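Open reading frame 2 (Aeromonas sobria, PDB 3WQB) probably acts as a dedicated chaperone for a secreted serine protease of the same bacterium, binding that second protein in a complex. Local coordinates at residues S75-T79 with L140-E144. Residues are numbered along the deposited sequence; the frame is centred on the assembly and turned at random.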
ATOM      1  N   SER B  75      16.930  -6.406  -6.912  1.00 31.62           N
ATOM      2  CA  SER B  75      16.229  -5.207  -7.349  1.00 30.38           C
ATOM      3  C   SER B  75      16.061  -5.207  -8.867  1.00 29.06           C
ATOM      4  O   SER B  75      16.838  -5.854  -9.579  1.00 28.96           O
ATOM      5  CB  SER B  75      16.982  -3.960  -6.884  1.00 30.65           C
ATOM      6  OG  SER B  75      18.367  -4.074  -7.155  1.00 31.94           O
ATOM      7  N   PRO B  76      15.036  -4.492  -9.371  1.00 27.71           N
ATOM      8  CA  PRO B  76      14.806  -4.455 -10.811  1.00 26.84           C
ATOM      9  C   PRO B  76      15.887  -3.677 -11.547  1.00 26.16           C
ATOM     10  O   PRO B  76      16.505  -2.769 -10.983  1.00 25.73           O
ATOM     11  CB  PRO B  76      13.458  -3.731 -10.935  1.00 26.87           C
ATOM     12  CG  PRO B  76      13.356  -2.915  -9.698  1.00 27.14           C
ATOM     13  CD  PRO B  76      14.004  -3.737  -8.634  1.00 27.57           C
ATOM     14  N   GLU B  77      16.107  -4.066 -12.797  1.00 25.58           N
ATOM     15  CA  GLU B  77      16.956  -3.343 -13.728  1.00 24.88           C
ATOM     16  C   GLU B  77      16.392  -1.937 -13.947  1.00 23.67           C
ATOM     17  O   GLU B  77      15.210  -1.783 -14.266  1.00 23.41           O
ATOM     18  CB  GLU B  77      16.991  -4.118 -15.046  1.00 25.64           C
ATOM     19  CG  GLU B  77      17.935  -3.601 -16.088  1.00 27.77           C
ATOM     20  CD  GLU B  77      17.860  -4.413 -17.363  1.00 29.85           C
ATOM     21  OE1 GLU B  77      16.975  -4.130 -18.201  1.00 30.67           O
ATOM     22  OE2 GLU B  77      18.685  -5.338 -17.524  1.00 31.94           O
ATOM     23  N   LEU B  78      17.234  -0.919 -13.771  1.00 22.27           N
ATOM     24  CA  LEU B  78      16.804   0.467 -13.984  1.00 21.11           C
ATOM     25  C   LEU B  78      17.399   1.065 -15.254  1.00 20.76           C
ATOM     26  O   LEU B  78      18.507   0.714 -15.661  1.00 21.10           O
ATOM     27  CB  LEU B  78      17.149   1.344 -12.777  1.00 21.29           C
ATOM     28  CG  LEU B  78      16.597   0.930 -11.408  1.00 21.24           C
ATOM     29  CD1 LEU B  78      17.042   1.933 -10.355  1.00 22.20           C
ATOM     30  CD2 LEU B  78      15.085   0.799 -11.421  1.00 20.67           C
ATOM     31  N   THR B  79      16.655   1.975 -15.869  1.00 19.64           N
ATOM     32  CA  THR B  79      17.090   2.618 -17.102  1.00 19.43           C
ATOM     33  C   THR B  79      17.049   4.131 -16.966  1.00 18.97           C
ATOM     34  O   THR B  79      16.107   4.692 -16.416  1.00 18.77           O
ATOM     35  CB  THR B  79      16.231   2.156 -18.303  1.00 19.31           C
ATOM     36  OG1 THR B  79      16.333   0.733 -18.420  1.00 20.57           O
ATOM     37  CG2 THR B  79      16.716   2.778 -19.600  1.00 19.58           C
ATOM     38  N   LEU B 140      15.394   7.240 -13.019  1.00 16.40           N
ATOM     39  CA  LEU B 140      15.789   5.871 -13.303  1.00 16.86           C
ATOM     40  C   LEU B 140      14.523   5.028 -13.320  1.00 17.49           C
ATOM     41  O   LEU B 140      13.930   4.751 -12.270  1.00 18.41           O
ATOM     42  CB  LEU B 140      16.793   5.369 -12.260  1.00 17.09           C
ATOM     43  CG  LEU B 140      18.057   6.227 -12.079  1.00 17.70           C
ATOM     44  CD1 LEU B 140      18.931   5.687 -10.947  1.00 19.15           C
ATOM     45  CD2 LEU B 140      18.863   6.359 -13.380  1.00 18.82           C
ATOM     46  N   SER B 141      14.111   4.642 -14.523  1.00 17.60           N
ATOM     47  CA  SER B 141      12.830   3.984 -14.750  1.00 17.65           C
ATOM     48  C   SER B 141      12.963   2.473 -14.677  1.00 17.38           C
ATOM     49  O   SER B 141      14.063   1.931 -14.735  1.00 17.94           O
ATOM     50  CB  SER B 141      12.267   4.390 -16.112  1.00 17.97           C
ATOM     51  OG  SER B 141      13.037   3.824 -17.156  1.00 18.86           O
ATOM     52  N   GLY B 142      11.825   1.800 -14.542  1.00 17.29           N
ATOM     53  CA  GLY B 142      11.804   0.347 -14.472  1.00 16.74           C
ATOM     54  C   GLY B 142      10.658  -0.149 -13.625  1.00 16.94           C
ATOM     55  O   GLY B 142       9.827   0.639 -13.150  1.00 16.96           O
ATOM     56  N   ALA B 143      10.632  -1.458 -13.421  1.00 16.90           N
ATOM     57  CA  ALA B 143       9.488  -2.132 -12.821  1.00 16.77           C
ATOM     58  C   ALA B 143       9.547  -2.132 -11.292  1.00 16.44           C
ATOM     59  O   ALA B 143       9.578  -3.184 -10.656  1.00 17.80           O
ATOM     60  CB  ALA B 143       9.379  -3.551 -13.377  1.00 17.16           C
ATOM     61  N   GLU B 144       9.546  -0.941 -10.703  1.00 15.94           N
ATOM     62  CA  GLU B 144       9.711  -0.811  -9.261  1.00 15.72           C
ATOM     63  C   GLU B 144       8.429  -1.162  -8.507  1.00 14.48           C
ATOM     64  O   GLU B 144       8.459  -1.917  -7.530  1.00 15.80           O
ATOM     65  CB  GLU B 144      10.236   0.581  -8.903  1.00 16.69           C
ATOM     66  CG  GLU B 144      11.663   0.771  -9.405  1.00 19.86           C
ATOM     67  CD  GLU B 144      12.241   2.125  -9.068  1.00 23.02           C
ATOM     68  OE1 GLU B 144      13.049   2.199  -8.122  1.00 25.11           O
ATOM     69  OE2 GLU B 144      11.887   3.113  -9.749  1.00 25.22           O
TER
HETATM   70  O   HOH W   1      12.670  -3.013 -14.648  1.00 22.43           O
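Thr79 and Ser141 form an antiparallel hydrogen-bonded pair where strand 78-81 pairs with strand 136-141 in the six-stranded sheet. The evidence is reciprocal: Thr79 N donates to Ser141 O, and Ser141 N to Thr79 O, each over 2.8 Å and bent only moderately (156° and 160° at the hydrogens). Their side chains share one face of the sheet, where Thr79 CB lies 3.8 Å from Ser141 OG; that hydroxyl is hydrogen-bonded to a polar side chain of the partner protein. Leu78 carries the apolar side of the contact. Its CG stands beside the backbone N, anti to the carbonyl carbon (chi1 -57°), and its two methyls meet different neighbours: CD1 reaches Leu140 CB at 3.9 Å, while CD2 packs against Glu144 CD, also at 3.9 Å. Both side chains cross Leu78 at about a right angle, and Tyr39 of strand 37-40 touches both leucines. Beyond the bridge the chains spread, and Pro76 lays the CG corner of its ring 4.1 Å from Glu144 CG. Ala143 centres an inverse gamma turn, and here a water joins the two backbones, donating to Glu77 O and accepting from Ala143 N, both at 2.8 Å.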